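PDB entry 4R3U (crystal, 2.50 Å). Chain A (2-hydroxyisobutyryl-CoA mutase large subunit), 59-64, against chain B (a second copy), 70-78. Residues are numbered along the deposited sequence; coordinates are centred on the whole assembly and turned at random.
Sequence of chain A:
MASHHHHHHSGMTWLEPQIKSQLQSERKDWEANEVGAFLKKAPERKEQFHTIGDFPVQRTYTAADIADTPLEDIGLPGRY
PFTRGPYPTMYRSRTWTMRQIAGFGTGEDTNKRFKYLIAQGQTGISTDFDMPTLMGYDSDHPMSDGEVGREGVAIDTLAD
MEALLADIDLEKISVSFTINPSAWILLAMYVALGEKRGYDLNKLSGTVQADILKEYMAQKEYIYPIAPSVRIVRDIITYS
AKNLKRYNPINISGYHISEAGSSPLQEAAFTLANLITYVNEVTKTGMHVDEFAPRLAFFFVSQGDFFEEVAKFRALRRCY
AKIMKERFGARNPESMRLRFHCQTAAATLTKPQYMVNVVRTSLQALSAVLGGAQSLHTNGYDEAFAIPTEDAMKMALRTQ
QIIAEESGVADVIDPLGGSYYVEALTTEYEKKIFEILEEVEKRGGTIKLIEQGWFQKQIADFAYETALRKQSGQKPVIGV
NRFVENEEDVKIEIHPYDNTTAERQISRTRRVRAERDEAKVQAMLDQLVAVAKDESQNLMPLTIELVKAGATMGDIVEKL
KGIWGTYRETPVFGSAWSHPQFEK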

ATOM      1  N   ARG A  59      -2.725 -22.830  -9.176  1.00 27.06           N
ATOM      2  CA  ARG A  59      -1.612 -22.106  -9.780  1.00 26.14           C
ATOM      3  C   ARG A  59      -2.149 -20.900 -10.549  1.00 32.14           C
ATOM      4  O   ARG A  59      -1.605 -19.799 -10.428  1.00 33.32           O
ATOM      5  CB  ARG A  59      -0.805 -23.041 -10.702  1.00 25.90           C
ATOM      6  CG  ARG A  59       0.323 -22.369 -11.497  1.00 28.43           C
ATOM      7  CD  ARG A  59       1.161 -23.368 -12.288  1.00 33.53           C
ATOM      8  NE  ARG A  59       1.796 -24.347 -11.404  1.00 30.07           N
ATOM      9  CZ  ARG A  59       1.371 -25.596 -11.220  1.00 46.15           C
ATOM     10  NH1 ARG A  59       0.341 -26.066 -11.915  1.00 40.57           N
ATOM     11  NH2 ARG A  59       1.985 -26.388 -10.352  1.00 30.60           N
ATOM     12  N   THR A  60      -3.233 -21.117 -11.323  1.00 29.92           N
ATOM     13  CA  THR A  60      -3.949 -20.113 -12.108  1.00 29.28           C
ATOM     14  C   THR A  60      -5.417 -20.524 -12.238  1.00 36.31           C
ATOM     15  O   THR A  60      -5.749 -21.708 -12.101  1.00 39.60           O
ATOM     16  CB  THR A  60      -3.228 -19.820 -13.452  1.00 32.97           C
ATOM     17  OG1 THR A  60      -3.300 -18.423 -13.740  1.00 27.20           O
ATOM     18  CG2 THR A  60      -3.757 -20.664 -14.641  1.00 30.81           C
ATOM     19  N   TYR A  61      -6.284 -19.542 -12.494  1.00 31.69           N
ATOM     20  CA  TYR A  61      -7.715 -19.744 -12.692  1.00 32.27           C
ATOM     21  C   TYR A  61      -8.090 -19.300 -14.128  1.00 37.56           C
ATOM     22  O   TYR A  61      -7.575 -18.291 -14.627  1.00 36.59           O
ATOM     23  CB  TYR A  61      -8.534 -18.985 -11.616  1.00 32.27           C
ATOM     24  CG  TYR A  61      -8.398 -19.557 -10.220  1.00 33.01           C
ATOM     25  CD1 TYR A  61      -7.258 -19.316  -9.454  1.00 34.34           C
ATOM     26  CD2 TYR A  61      -9.418 -20.313  -9.651  1.00 34.03           C
ATOM     27  CE1 TYR A  61      -7.111 -19.869  -8.180  1.00 35.27           C
ATOM     28  CE2 TYR A  61      -9.294 -20.845  -8.364  1.00 34.49           C
ATOM     29  CZ  TYR A  61      -8.140 -20.616  -7.629  1.00 39.01           C
ATOM     30  OH  TYR A  61      -8.008 -21.162  -6.377  1.00 38.90           O
ATOM     31  N   THR A  62      -8.939 -20.084 -14.800  1.00 34.25           N
ATOM     32  CA  THR A  62      -9.416 -19.802 -16.157  1.00 34.69           C
ATOM     33  C   THR A  62     -10.929 -19.629 -16.108  1.00 40.24           C
ATOM     34  O   THR A  62     -11.522 -19.764 -15.029  1.00 39.24           O
ATOM     35  CB  THR A  62      -8.979 -20.896 -17.133  1.00 43.16           C
ATOM     36  OG1 THR A  62      -9.610 -22.149 -16.788  1.00 46.36           O
ATOM     37  CG2 THR A  62      -7.452 -21.028 -17.211  1.00 37.08           C
ATOM     38  N   ALA A  63     -11.565 -19.340 -17.261  1.00 38.44           N
ATOM     39  CA  ALA A  63     -13.021 -19.171 -17.322  1.00 38.94           C
ATOM     40  C   ALA A  63     -13.752 -20.462 -16.976  1.00 40.99           C
ATOM     41  O   ALA A  63     -14.883 -20.396 -16.488  1.00 41.61           O
ATOM     42  CB  ALA A  63     -13.433 -18.693 -18.697  1.00 41.13           C
ATOM     43  N   ALA A  64     -13.084 -21.632 -17.197  1.00 34.21           N
ATOM     44  CA  ALA A  64     -13.616 -22.964 -16.919  1.00 33.89           C
ATOM     45  C   ALA A  64     -13.944 -23.144 -15.426  1.00 38.04           C
ATOM     46  O   ALA A  64     -14.970 -23.748 -15.074  1.00 37.66           O
ATOM     47  CB  ALA A  64     -12.641 -24.033 -17.397  1.00 34.44           C
TER
ATOM     48  N   PRO B  70     -11.030 -12.966 -27.774  1.00 50.57           N
ATOM     49  CA  PRO B  70     -11.040 -14.431 -27.629  1.00 50.55           C
ATOM     50  C   PRO B  70     -10.248 -14.841 -26.387  1.00 50.52           C
ATOM     51  O   PRO B  70      -9.292 -14.150 -26.013  1.00 49.17           O
ATOM     52  CB  PRO B  70     -10.358 -14.921 -28.916  1.00 53.23           C
ATOM     53  CG  PRO B  70      -9.523 -13.801 -29.360  1.00 56.49           C
ATOM     54  CD  PRO B  70     -10.254 -12.553 -28.961  1.00 51.57           C
ATOM     55  N   LEU B  71     -10.643 -15.968 -25.760  1.00 43.59           N
ATOM     56  CA  LEU B  71      -9.981 -16.492 -24.574  1.00 39.88           C
ATOM     57  C   LEU B  71      -8.534 -16.898 -24.799  1.00 43.66           C
ATOM     58  O   LEU B  71      -7.768 -16.888 -23.840  1.00 43.58           O
ATOM     59  CB  LEU B  71     -10.805 -17.591 -23.919  1.00 39.76           C
ATOM     60  CG  LEU B  71     -12.122 -17.154 -23.271  1.00 42.44           C
ATOM     61  CD1 LEU B  71     -12.733 -18.299 -22.520  1.00 42.17           C
ATOM     62  CD2 LEU B  71     -11.928 -15.941 -22.341  1.00 40.21           C
ATOM     63  N   GLU B  72      -8.134 -17.154 -26.067  1.00 40.58           N
ATOM     64  CA  GLU B  72      -6.752 -17.466 -26.470  1.00 40.18           C
ATOM     65  C   GLU B  72      -5.803 -16.295 -26.188  1.00 44.38           C
ATOM     66  O   GLU B  72      -4.636 -16.545 -25.886  1.00 44.28           O
ATOM     67  CB  GLU B  72      -6.667 -17.921 -27.949  1.00 43.26           C
ATOM     68  CG  GLU B  72      -7.033 -16.887 -29.004  1.00 54.57           C
ATOM     69  CD  GLU B  72      -7.484 -17.448 -30.336  1.00 92.37           C
ATOM     70  OE1 GLU B  72      -8.688 -17.327 -30.659  1.00100.15           O
ATOM     71  OE2 GLU B  72      -6.627 -17.986 -31.072  1.00 91.52           O
ATOM     72  N   ASP B  73      -6.307 -15.019 -26.281  1.00 39.90           N
ATOM     73  CA  ASP B  73      -5.569 -13.767 -26.025  1.00 37.60           C
ATOM     74  C   ASP B  73      -5.354 -13.514 -24.512  1.00 40.76           C
ATOM     75  O   ASP B  73      -4.597 -12.609 -24.123  1.00 38.02           O
ATOM     76  CB  ASP B  73      -6.264 -12.565 -26.710  1.00 39.10           C
ATOM     77  CG  ASP B  73      -5.807 -12.316 -28.137  1.00 51.55           C
ATOM     78  OD1 ASP B  73      -5.138 -13.193 -28.706  1.00 55.02           O
ATOM     79  OD2 ASP B  73      -6.121 -11.248 -28.683  1.00 56.74           O
ATOM     80  N   ILE B  74      -6.056 -14.299 -23.669  1.00 38.43           N
ATOM     81  CA  ILE B  74      -5.908 -14.281 -22.225  1.00 37.53           C
ATOM     82  C   ILE B  74      -5.014 -15.494 -21.945  1.00 40.66           C
ATOM     83  O   ILE B  74      -3.813 -15.328 -21.696  1.00 40.14           O
ATOM     84  CB  ILE B  74      -7.280 -14.271 -21.491  1.00 41.27           C
ATOM     85  CG1 ILE B  74      -8.045 -12.965 -21.841  1.00 40.49           C
ATOM     86  CG2 ILE B  74      -7.069 -14.392 -19.969  1.00 42.76           C
ATOM     87  CD1 ILE B  74      -9.511 -12.896 -21.422  1.00 39.92           C
ATOM     88  N   GLY B  75      -5.578 -16.683 -22.153  1.00 36.19           N
ATOM     89  CA  GLY B  75      -4.882 -17.958 -22.090  1.00 36.13           C
ATOM     90  C   GLY B  75      -4.288 -18.380 -20.763  1.00 40.59           C
ATOM     91  O   GLY B  75      -4.993 -18.473 -19.744  1.00 41.53           O
ATOM     92  N   LEU B  76      -2.977 -18.726 -20.801  1.00 34.85           N
ATOM     93  CA  LEU B  76      -2.224 -19.247 -19.663  1.00 32.74           C
ATOM     94  C   LEU B  76      -0.811 -18.616 -19.539  1.00 34.78           C
ATOM     95  O   LEU B  76      -0.191 -18.280 -20.563  1.00 32.80           O
ATOM     96  CB  LEU B  76      -2.122 -20.787 -19.782  1.00 33.64           C
ATOM     97  CG  LEU B  76      -3.435 -21.594 -19.682  1.00 38.34           C
ATOM     98  CD1 LEU B  76      -3.276 -22.994 -20.254  1.00 39.18           C
ATOM     99  CD2 LEU B  76      -3.921 -21.680 -18.256  1.00 40.27           C
ATOM    100  N   PRO B  77      -0.288 -18.450 -18.294  1.00 31.31           N
ATOM    101  CA  PRO B  77       1.066 -17.868 -18.141  1.00 30.49           C
ATOM    102  C   PRO B  77       2.146 -18.787 -18.705  1.00 36.18           C
ATOM    103  O   PRO B  77       2.003 -20.008 -18.621  1.00 37.29           O
ATOM    104  CB  PRO B  77       1.210 -17.686 -16.630  1.00 30.88           C
ATOM    105  CG  PRO B  77       0.229 -18.671 -16.027  1.00 35.32           C
ATOM    106  CD  PRO B  77      -0.905 -18.759 -16.981  1.00 31.98           C
ATOM    107  N   GLY B  78       3.178 -18.208 -19.319  1.00 32.05           N
ATOM    108  CA  GLY B  78       4.251 -18.990 -19.919  1.00 33.26           C
ATOM    109  C   GLY B  78       3.880 -19.679 -21.225  1.00 37.98           C
ATOM    110  O   GLY B  78       4.632 -20.534 -21.717  1.00 38.16           O
TER

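Residues 59-64 of chain A form no regular helix or strand; Thr A60, Tyr A61 and Thr A62 are extended. Chain B makes a short 3-10 turn at residues 71-73, whose Leu B71 lies nearest Ala A63; Leu B76 and Gly B75 lie nearest Thr A60 and Thr A62. The turn is tied by Asp B73 N to Pro B70 O (3.1 Å) and continued by hydrogen bonds from Ile B74 N (3.1 Å) and Gly B75 N (2.8 Å) to Leu B71 O. The path bends at Gly B75, whose phi of 63° and psi of -127° include a positive phi that favours glycine; a CB here would point away from chain A and crowd Glu B72 O. Beyond it the chain extends through Leu B76 and Pro B77. The backbones stay well apart, with CA atoms 7.8 Å apart between Thr A60 and Leu B76, and side chains fill the gap. No hydrogen bond crosses it; the contact, burying 204 Å² in total, most on Thr A60 (42 Å²) and Leu B76 (35 Å²), rests on van der Waals packing.

Leu B76 meets both threonines through one methyl: its CD2 lies 3.8 Å from Thr A60 CG2 and 3.7 Å from Thr A62 CG2. Its CA-to-CB bond points sideways, but the m, t rotamer brings the end nearer to chain A. Threonine offers a methyl to the leucine while its hydroxyl bonds outside the contact: Thr A60 OG1 elsewhere in the structure, Thr A62 OG1 just beyond the stretches. Thr A60 OG1 also packs 4.0 Å from Pro B77 CD, part of an apolar ring with no backbone NH to satisfy. Between the two threonines, the CA-to-CB bond of Tyr A61 points away, leaving its ring out of the contact. Farther along, small, buried Ala A63 points toward chain B, and its CB meets Leu B71 CD1 at 3.9 Å, an apolar contact.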